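LipS lipolytic enzyme (Unidentified, PDB 4FBL) is a thermostable lipolytic enzyme of the alpha/beta-hydrolase fold that probably hydrolyses ester bonds of lipids through a serine nucleophile. Local coordinates at residues 133-138 with 215-220; 120-125 with 143-148; 224-229 with 252-257. All coordinates share one frame; numbering follows the deposited sequence.

Interaction 1 (133-138 with 215-220); sequences LTVWAA and PRVKCP
Val217 pushes both of its methyl groups against the helix that carries Val135 and Ala138. CG1 of Val217, set anti to its own backbone N (chi1 177°), meets CB of Ala138 at 4.0 Å. The other branch, CG2, lies 3.9 Å from the carbonyl O of Val135 and reaches CG1 of Val135 at 4.2 Å, the two valine side chains crossing at about a right angle. The methyl of Ala138 is shared: Cys219, whose chi1 of 60° sets SG between its own backbone N and carbonyl carbon, brings that sulfur to 4.0 Å from CB of Ala138.

Water 1 makes a polar link between the segments. It donates to the carbonyl O of Ala138 at 2.9 Å and accepts from the backbone N of Lys218, also at 2.9 Å, tying the helix to a loop that has no regular pairing with it. Further out, Arg216 turns its guanidinium to the end of the same helix, where NH1 bonds to Gly139 O. Ile148 of strand 147-151 touches both Ala138 and Cys219, while Ala210 of helix 200-213 and Leu214 pack on Val135. Ser246 OG bonds to Cys219 O, a further hold on the loop.

What results is a small, mainly apolar seam in an alpha/beta-hydrolase fold: helix 129-140, which follows the probable nucleophile elbow at Ser128, rests against the connection that leads from helix 200-213 into the central-sheet strand 221-226.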
# COMPACT_ATOMS: atom_id res chain seq x y z
N LEU C 133 4.35 -2.68 -11.50
CA LEU C 133 4.21 -1.52 -12.32
C LEU C 133 3.54 -1.77 -13.70
O LEU C 133 2.86 -0.86 -14.24
CB LEU C 133 5.55 -0.79 -12.49
CG LEU C 133 6.06 -0.02 -11.24
CD1 LEU C 133 7.54 0.27 -11.39
CD2 LEU C 133 5.26 1.29 -11.07
N THR C 134 3.78 -2.95 -14.26
CA THR C 134 3.19 -3.37 -15.52
C THR C 134 1.65 -3.49 -15.27
O THR C 134 0.83 -2.96 -16.06
CB THR C 134 3.78 -4.74 -15.92
OG1 THR C 134 5.16 -4.58 -16.23
CG2 THR C 134 3.08 -5.36 -17.10
N VAL C 135 1.27 -4.17 -14.17
CA VAL C 135 -0.14 -4.27 -13.77
C VAL C 135 -0.69 -2.88 -13.47
O VAL C 135 -1.77 -2.57 -13.90
CB VAL C 135 -0.36 -5.18 -12.58
CG1 VAL C 135 -1.87 -5.11 -12.12
CG2 VAL C 135 -0.03 -6.61 -12.98
N TRP C 136 0.06 -2.03 -12.80
CA TRP C 136 -0.43 -0.69 -12.50
C TRP C 136 -0.68 0.06 -13.79
O TRP C 136 -1.72 0.78 -13.89
CB TRP C 136 0.58 0.12 -11.63
CG TRP C 136 0.24 1.54 -11.57
CD1 TRP C 136 -0.67 2.18 -10.70
CD2 TRP C 136 0.80 2.58 -12.38
NE1 TRP C 136 -0.74 3.53 -10.99
CE2 TRP C 136 0.16 3.82 -11.99
CE3 TRP C 136 1.78 2.60 -13.38
CZ2 TRP C 136 0.45 5.06 -12.62
CZ3 TRP C 136 2.07 3.83 -14.00
CH2 TRP C 136 1.41 5.06 -13.60
N ALA C 137 0.24 -0.03 -14.77
CA ALA C 137 0.02 0.86 -15.96
C ALA C 137 -1.16 0.34 -16.84
O ALA C 137 -1.91 1.16 -17.38
CB ALA C 137 1.31 0.98 -16.82
N ALA C 138 -1.36 -0.97 -16.95
CA ALA C 138 -2.45 -1.54 -17.70
C ALA C 138 -3.85 -1.27 -17.04
O ALA C 138 -4.87 -1.24 -17.76
CB ALA C 138 -2.26 -3.06 -17.93
N PRO C 215 -9.22 -5.38 -11.53
CA PRO C 215 -10.49 -5.51 -12.29
C PRO C 215 -10.48 -4.59 -13.54
O PRO C 215 -11.08 -4.86 -14.56
CB PRO C 215 -11.55 -5.00 -11.26
CG PRO C 215 -10.92 -5.53 -9.92
CD PRO C 215 -9.47 -5.03 -10.12
N ARG C 216 -9.74 -3.51 -13.48
CA ARG C 216 -9.61 -2.62 -14.62
C ARG C 216 -8.66 -3.03 -15.73
O ARG C 216 -8.70 -2.44 -16.83
CB ARG C 216 -9.11 -1.30 -14.14
CG ARG C 216 -10.14 -0.34 -13.61
CD ARG C 216 -9.28 0.76 -13.11
NE ARG C 216 -9.91 2.04 -13.18
CZ ARG C 216 -9.56 3.09 -13.91
NH1 ARG C 216 -8.52 3.13 -14.74
NH2 ARG C 216 -10.32 4.16 -13.74
N VAL C 217 -7.82 -4.02 -15.47
CA VAL C 217 -6.90 -4.50 -16.53
C VAL C 217 -7.70 -5.35 -17.51
O VAL C 217 -8.30 -6.31 -17.07
CB VAL C 217 -5.77 -5.41 -15.99
CG1 VAL C 217 -4.93 -5.93 -17.14
CG2 VAL C 217 -4.90 -4.64 -14.98
N LYS C 218 -7.71 -4.97 -18.80
CA LYS C 218 -8.55 -5.60 -19.82
C LYS C 218 -7.70 -6.13 -20.96
O LYS C 218 -8.18 -6.90 -21.71
CB LYS C 218 -9.55 -4.56 -20.49
CG LYS C 218 -10.81 -4.13 -19.65
CD LYS C 218 -12.02 -5.21 -19.60
CE LYS C 218 -13.20 -4.82 -18.63
NZ LYS C 218 -12.67 -4.34 -17.27
N CYS C 219 -6.48 -5.64 -21.17
CA CYS C 219 -5.71 -6.14 -22.32
C CYS C 219 -5.30 -7.61 -22.13
O CYS C 219 -5.25 -8.10 -21.02
CB CYS C 219 -4.46 -5.28 -22.57
SG CYS C 219 -3.27 -5.25 -21.13
N PRO C 220 -4.93 -8.30 -23.23
CA PRO C 220 -4.30 -9.63 -23.15
C PRO C 220 -3.11 -9.72 -22.16
O PRO C 220 -2.34 -8.78 -22.03
CB PRO C 220 -3.87 -9.92 -24.59
CG PRO C 220 -4.82 -9.17 -25.41
CD PRO C 220 -5.13 -7.88 -24.62
O HOH W 1 -5.84 -2.97 -19.81

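Interaction 2 (120-125 with 143-148); sequences DVLFMT and ERFAGI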
# COMPACT_ATOMS: atom_id res chain seq x y z
N ASP C 120 2.81 2.95 -32.56
CA ASP C 120 1.35 2.88 -32.56
C ASP C 120 0.75 1.88 -31.56
O ASP C 120 -0.39 1.92 -31.32
CB ASP C 120 0.90 2.33 -33.99
CG ASP C 120 1.26 3.32 -35.12
OD1 ASP C 120 1.25 4.55 -34.82
OD2 ASP C 120 1.58 2.88 -36.28
N VAL C 121 1.51 0.88 -31.18
CA VAL C 121 1.05 -0.25 -30.34
C VAL C 121 2.08 -0.38 -29.21
O VAL C 121 3.26 -0.31 -29.50
CB VAL C 121 1.11 -1.57 -31.20
CG1 VAL C 121 0.47 -2.75 -30.49
CG2 VAL C 121 0.45 -1.31 -32.51
N LEU C 122 1.62 -0.60 -27.96
CA LEU C 122 2.55 -0.74 -26.86
C LEU C 122 2.33 -2.01 -26.13
O LEU C 122 1.20 -2.40 -25.95
CB LEU C 122 2.30 0.42 -25.89
CG LEU C 122 3.01 1.77 -26.17
CD1 LEU C 122 2.75 2.55 -27.47
CD2 LEU C 122 2.91 2.70 -24.89
N PHE C 123 3.41 -2.65 -25.67
CA PHE C 123 3.32 -3.73 -24.66
C PHE C 123 4.15 -3.35 -23.43
O PHE C 123 5.05 -2.54 -23.53
CB PHE C 123 3.84 -5.08 -25.20
CG PHE C 123 3.00 -5.65 -26.33
CD1 PHE C 123 3.08 -5.07 -27.62
CD2 PHE C 123 2.09 -6.71 -26.11
CE1 PHE C 123 2.35 -5.53 -28.68
CE2 PHE C 123 1.30 -7.19 -27.21
CZ PHE C 123 1.49 -6.56 -28.50
N MET C 124 3.93 -4.04 -22.30
CA MET C 124 4.79 -3.77 -21.17
C MET C 124 5.01 -5.08 -20.45
O MET C 124 4.14 -5.95 -20.40
CB MET C 124 4.15 -2.66 -20.25
CG MET C 124 5.11 -2.44 -18.98
SD MET C 124 4.47 -0.99 -18.10
CE MET C 124 5.65 -1.03 -16.70
N THR C 125 6.21 -5.23 -19.94
CA THR C 125 6.60 -6.38 -19.21
C THR C 125 7.46 -5.88 -18.07
O THR C 125 8.06 -4.81 -18.17
CB THR C 125 7.40 -7.42 -20.12
OG1 THR C 125 7.73 -8.64 -19.37
CG2 THR C 125 8.67 -6.82 -20.65
N GLU C 143 -6.81 1.36 -21.99
CA GLU C 143 -6.93 1.15 -23.43
C GLU C 143 -5.57 1.28 -24.05
O GLU C 143 -5.47 1.24 -25.28
CB GLU C 143 -7.75 2.28 -24.10
CG GLU C 143 -8.97 2.68 -23.36
CD GLU C 143 -10.17 1.94 -23.85
OE1 GLU C 143 -10.16 0.70 -23.92
OE2 GLU C 143 -11.14 2.62 -24.18
N ARG C 144 -4.53 1.50 -23.26
CA ARG C 144 -3.37 1.98 -23.90
C ARG C 144 -2.49 0.82 -24.42
O ARG C 144 -1.76 0.95 -25.41
CB ARG C 144 -2.61 2.78 -22.92
CG ARG C 144 -1.59 3.56 -23.70
CD ARG C 144 -1.20 4.72 -22.82
NE ARG C 144 -2.00 5.95 -22.92
CZ ARG C 144 -1.61 7.12 -22.40
NH1 ARG C 144 -0.44 7.23 -21.74
NH2 ARG C 144 -2.38 8.18 -22.56
N PHE C 145 -2.53 -0.32 -23.72
CA PHE C 145 -1.61 -1.43 -24.03
C PHE C 145 -2.29 -2.48 -24.86
O PHE C 145 -3.44 -2.82 -24.61
CB PHE C 145 -1.03 -2.03 -22.72
CG PHE C 145 -0.07 -1.08 -22.03
CD1 PHE C 145 1.26 -1.03 -22.44
CD2 PHE C 145 -0.53 -0.19 -21.08
CE1 PHE C 145 2.18 -0.08 -21.88
CE2 PHE C 145 0.39 0.72 -20.48
CZ PHE C 145 1.73 0.73 -20.88
N ALA C 146 -1.59 -3.01 -25.83
CA ALA C 146 -2.12 -4.23 -26.56
C ALA C 146 -1.88 -5.56 -25.76
O ALA C 146 -2.48 -6.60 -26.04
CB ALA C 146 -1.46 -4.35 -27.97
N GLY C 147 -1.04 -5.54 -24.75
CA GLY C 147 -0.74 -6.75 -24.00
C GLY C 147 0.28 -6.49 -22.90
O GLY C 147 1.07 -5.54 -22.98
N ILE C 148 0.26 -7.32 -21.85
CA ILE C 148 1.26 -7.16 -20.79
C ILE C 148 1.82 -8.57 -20.43
O ILE C 148 1.11 -9.57 -20.58
CB ILE C 148 0.71 -6.45 -19.46
CG1 ILE C 148 -0.54 -7.17 -18.96
CG2 ILE C 148 0.37 -4.94 -19.70
CD1 ILE C 148 -0.92 -6.99 -17.41
O HOH W 2 -1.19 -0.23 -27.75
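The carbonyl O of Leu122 accepts the backbone N-H of Ala146 at 2.9 Å, with the donor nearly along the C=O axis (171°). The CA of Phe145 lies 3.5 Å from the same oxygen in a CA-H...O contact. Two residues on from Leu122, the N-H of Met124 makes a weak bond to Gly147 O, at 3.3 Å. Water 2 joins the segments where direct pairing stops, accepting from Leu122 N and donating to Arg144 O.

Side chains pack on both sides of the strand pair. On the side of Phe123, the methyl of Ala146 sits over a face of the Phe123 ring, 4.1 Å from its centroid, as a CH-pi contact, and also touches CG1 of Val121 at 3.6 Å. On the side of Met124, CE1 of Phe145 approaches Met124 CB at 3.6 Å and Leu122 CB at 4.0 Å. CG of Met124 is anti to the backbone N (chi1 178°) and the chain stays extended beyond it; SD makes an oblique Met-aromatic contact with the Phe145 ring. Met112 and Ala137, from helices 101-118 and 129-140, also pack on that ring.

The segments belong to the beta-alpha-beta unit of strand 121-127, helix 129-140 and strand 147-151. With one good and one weak direct backbone bond, the contact appears to rest largely on aromatic and aliphatic packing on both sides.

Interaction 3 (224-229 with 252-257); sequences IQSRED and LWLENS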
# COMPACT_ATOMS: atom_id res chain seq x y z
N ILE C 224 3.73 -14.53 -15.96
CA ILE C 224 4.85 -15.46 -15.86
C ILE C 224 5.28 -15.53 -14.42
O ILE C 224 5.62 -14.52 -13.86
CB ILE C 224 6.05 -14.96 -16.75
CG1 ILE C 224 5.53 -14.87 -18.19
CG2 ILE C 224 7.30 -15.89 -16.60
CD1 ILE C 224 6.58 -14.41 -19.25
N GLN C 225 5.26 -16.72 -13.84
CA GLN C 225 5.54 -16.86 -12.41
C GLN C 225 6.43 -18.09 -12.15
O GLN C 225 6.14 -19.16 -12.65
CB GLN C 225 4.22 -17.02 -11.59
CG GLN C 225 4.25 -16.45 -10.13
CD GLN C 225 4.15 -14.88 -10.00
OE1 GLN C 225 4.70 -14.32 -9.06
NE2 GLN C 225 3.54 -14.17 -11.00
N SER C 226 7.48 -17.92 -11.35
CA SER C 226 8.29 -18.99 -10.91
C SER C 226 7.54 -19.83 -9.85
O SER C 226 6.90 -19.30 -8.87
CB SER C 226 9.57 -18.48 -10.29
OG SER C 226 10.48 -17.89 -11.21
N ARG C 227 7.62 -21.14 -10.07
CA ARG C 227 6.90 -22.08 -9.25
C ARG C 227 7.52 -22.05 -7.87
O ARG C 227 6.85 -22.20 -6.90
CB ARG C 227 6.91 -23.49 -9.92
CG ARG C 227 6.30 -24.51 -9.15
CD ARG C 227 4.82 -24.62 -9.49
NE ARG C 227 4.59 -25.17 -10.84
CZ ARG C 227 3.38 -25.36 -11.35
NH1 ARG C 227 2.28 -25.12 -10.63
NH2 ARG C 227 3.24 -25.81 -12.57
N GLU C 228 8.78 -21.75 -7.80
CA GLU C 228 9.41 -21.64 -6.52
C GLU C 228 10.18 -20.33 -6.52
O GLU C 228 10.96 -20.07 -7.45
CB GLU C 228 10.33 -22.85 -6.31
CG GLU C 228 11.30 -22.65 -5.20
CD GLU C 228 11.92 -24.00 -4.72
OE1 GLU C 228 12.56 -23.92 -3.63
OE2 GLU C 228 11.76 -25.06 -5.42
N ASP C 229 9.93 -19.48 -5.51
CA ASP C 229 10.45 -18.10 -5.49
C ASP C 229 10.61 -17.74 -4.02
O ASP C 229 9.63 -17.81 -3.27
CB ASP C 229 9.41 -17.12 -6.17
CG ASP C 229 9.91 -15.74 -6.31
OD1 ASP C 229 10.72 -15.28 -5.46
OD2 ASP C 229 9.57 -15.05 -7.33
N LEU C 252 1.74 -18.82 -17.10
CA LEU C 252 2.92 -19.67 -17.38
C LEU C 252 3.84 -19.87 -16.18
O LEU C 252 4.53 -18.90 -15.71
CB LEU C 252 3.71 -19.12 -18.56
CG LEU C 252 5.01 -19.85 -18.89
CD1 LEU C 252 4.69 -21.22 -19.52
CD2 LEU C 252 5.68 -18.85 -19.93
N TRP C 253 3.85 -21.11 -15.68
CA TRP C 253 4.64 -21.43 -14.50
C TRP C 253 6.05 -21.79 -14.88
O TRP C 253 6.24 -22.61 -15.76
CB TRP C 253 4.00 -22.62 -13.77
CG TRP C 253 2.77 -22.23 -12.96
CD1 TRP C 253 1.44 -22.60 -13.20
CD2 TRP C 253 2.76 -21.48 -11.74
NE1 TRP C 253 0.63 -22.09 -12.20
CE2 TRP C 253 1.41 -21.40 -11.30
CE3 TRP C 253 3.77 -20.85 -10.98
CZ2 TRP C 253 1.04 -20.68 -10.12
CZ3 TRP C 253 3.40 -20.13 -9.83
CH2 TRP C 253 2.02 -20.04 -9.43
N LEU C 254 7.05 -21.20 -14.25
CA LEU C 254 8.41 -21.55 -14.60
C LEU C 254 8.95 -22.68 -13.68
O LEU C 254 8.98 -22.51 -12.45
CB LEU C 254 9.32 -20.32 -14.54
CG LEU C 254 8.95 -19.15 -15.50
CD1 LEU C 254 9.79 -17.92 -15.26
CD2 LEU C 254 8.91 -19.50 -17.00
N GLU C 255 9.36 -23.82 -14.26
CA GLU C 255 9.76 -25.02 -13.45
C GLU C 255 11.22 -25.01 -13.03
O GLU C 255 11.59 -25.78 -12.21
CB GLU C 255 9.43 -26.32 -14.18
CG GLU C 255 7.97 -26.51 -14.71
CD GLU C 255 6.83 -26.33 -13.67
OE1 GLU C 255 7.09 -26.16 -12.46
OE2 GLU C 255 5.63 -26.36 -14.04
N ASN C 256 12.06 -24.12 -13.53
CA ASN C 256 13.50 -24.25 -13.31
C ASN C 256 14.16 -23.00 -12.93
O ASN C 256 15.38 -22.91 -13.11
CB ASN C 256 14.25 -24.58 -14.62
CG ASN C 256 13.63 -25.76 -15.38
OD1 ASN C 256 13.03 -25.58 -16.47
ND2 ASN C 256 13.76 -26.98 -14.82
N SER C 257 13.41 -22.02 -12.43
CA SER C 257 14.00 -20.73 -12.06
C SER C 257 13.49 -20.34 -10.68
O SER C 257 12.40 -20.73 -10.29
CB SER C 257 13.55 -19.67 -13.07
OG SER C 257 13.82 -20.15 -14.38
O HOH W 3 10.69 -22.40 -10.03
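The ends of strands 221-226 and 249-254, residues 224-226 and 252-254, run parallel, 29° apart, pairing Ile224 with Leu252, Gln225 with Trp253 and Ser226 with Leu254. Gln225 bonds through both backbone groups: its N-H goes to Leu252 O at 3.0 Å and its O accepts Leu254 N at 2.7 Å. Arg227 N then donates to Leu254 O, extending the pairing beyond the regular strand.

On the face of Ile224 and Leu254, CG2 of Ile224 presses on CD1 of Leu254 at 3.5 Å, a tight carbon pair; Ile270 of helix 267-279 packs on both residues. The opposite face carries Gln225 and Trp253, whose CZ3 touches Gln225 CB at 3.7 Å. The Arg227 chain bends at chi2 (91°) and again at chi3, and its guanidinium lies flat on Trp253: CZ stands 3.9 Å from the centroid of the five-membered ring, a cation-pi stack with the planes at 14°. Glu255 approaches the guanidinium edge nearly coplanar. OE1 of Glu255 takes NE of Arg227 at 3.1 Å and OE2 of Glu255 takes NH2 of Arg227 at 2.9 Å, each through a syn lone pair, a side-on salt bridge.

Beyond Arg227 the chain reaches Asp229, which bonds to ND1 of His259 and, with Ser128, probably forms the Ser-His-Asp triad expected of an alpha/beta hydrolase. The paired bonds to Glu255 fix the guanidinium's rotation while the indole supports one face; the carboxylate probably offsets much of the arginine's charge, leaving an oriented ion pair on exposed residues near the strand ends.

Overall arrangement
Interactions 1 and 2 are mostly buried and touch each other: Pro220 O probably accepts a hydrogen bond from Ile148 N, and Cys219 packs against Phe145 O. They share the surroundings of helix 129-140, interaction 1 on the helix itself and interaction 2 between the strands it connects. Interaction 3 stands apart, its centre about 21 Å from that of interaction 1 and 23 Å from that of interaction 2, and lies toward the sheet edge formed within the chain by strand 249-254. The chemistry shifts accordingly: apolar contacts with a bridging water in 133-138/215-220, aromatic packing with sparse strand bonds in 120-125/143-148, and fuller pairing plus an exposed ion pair in 224-229/252-257.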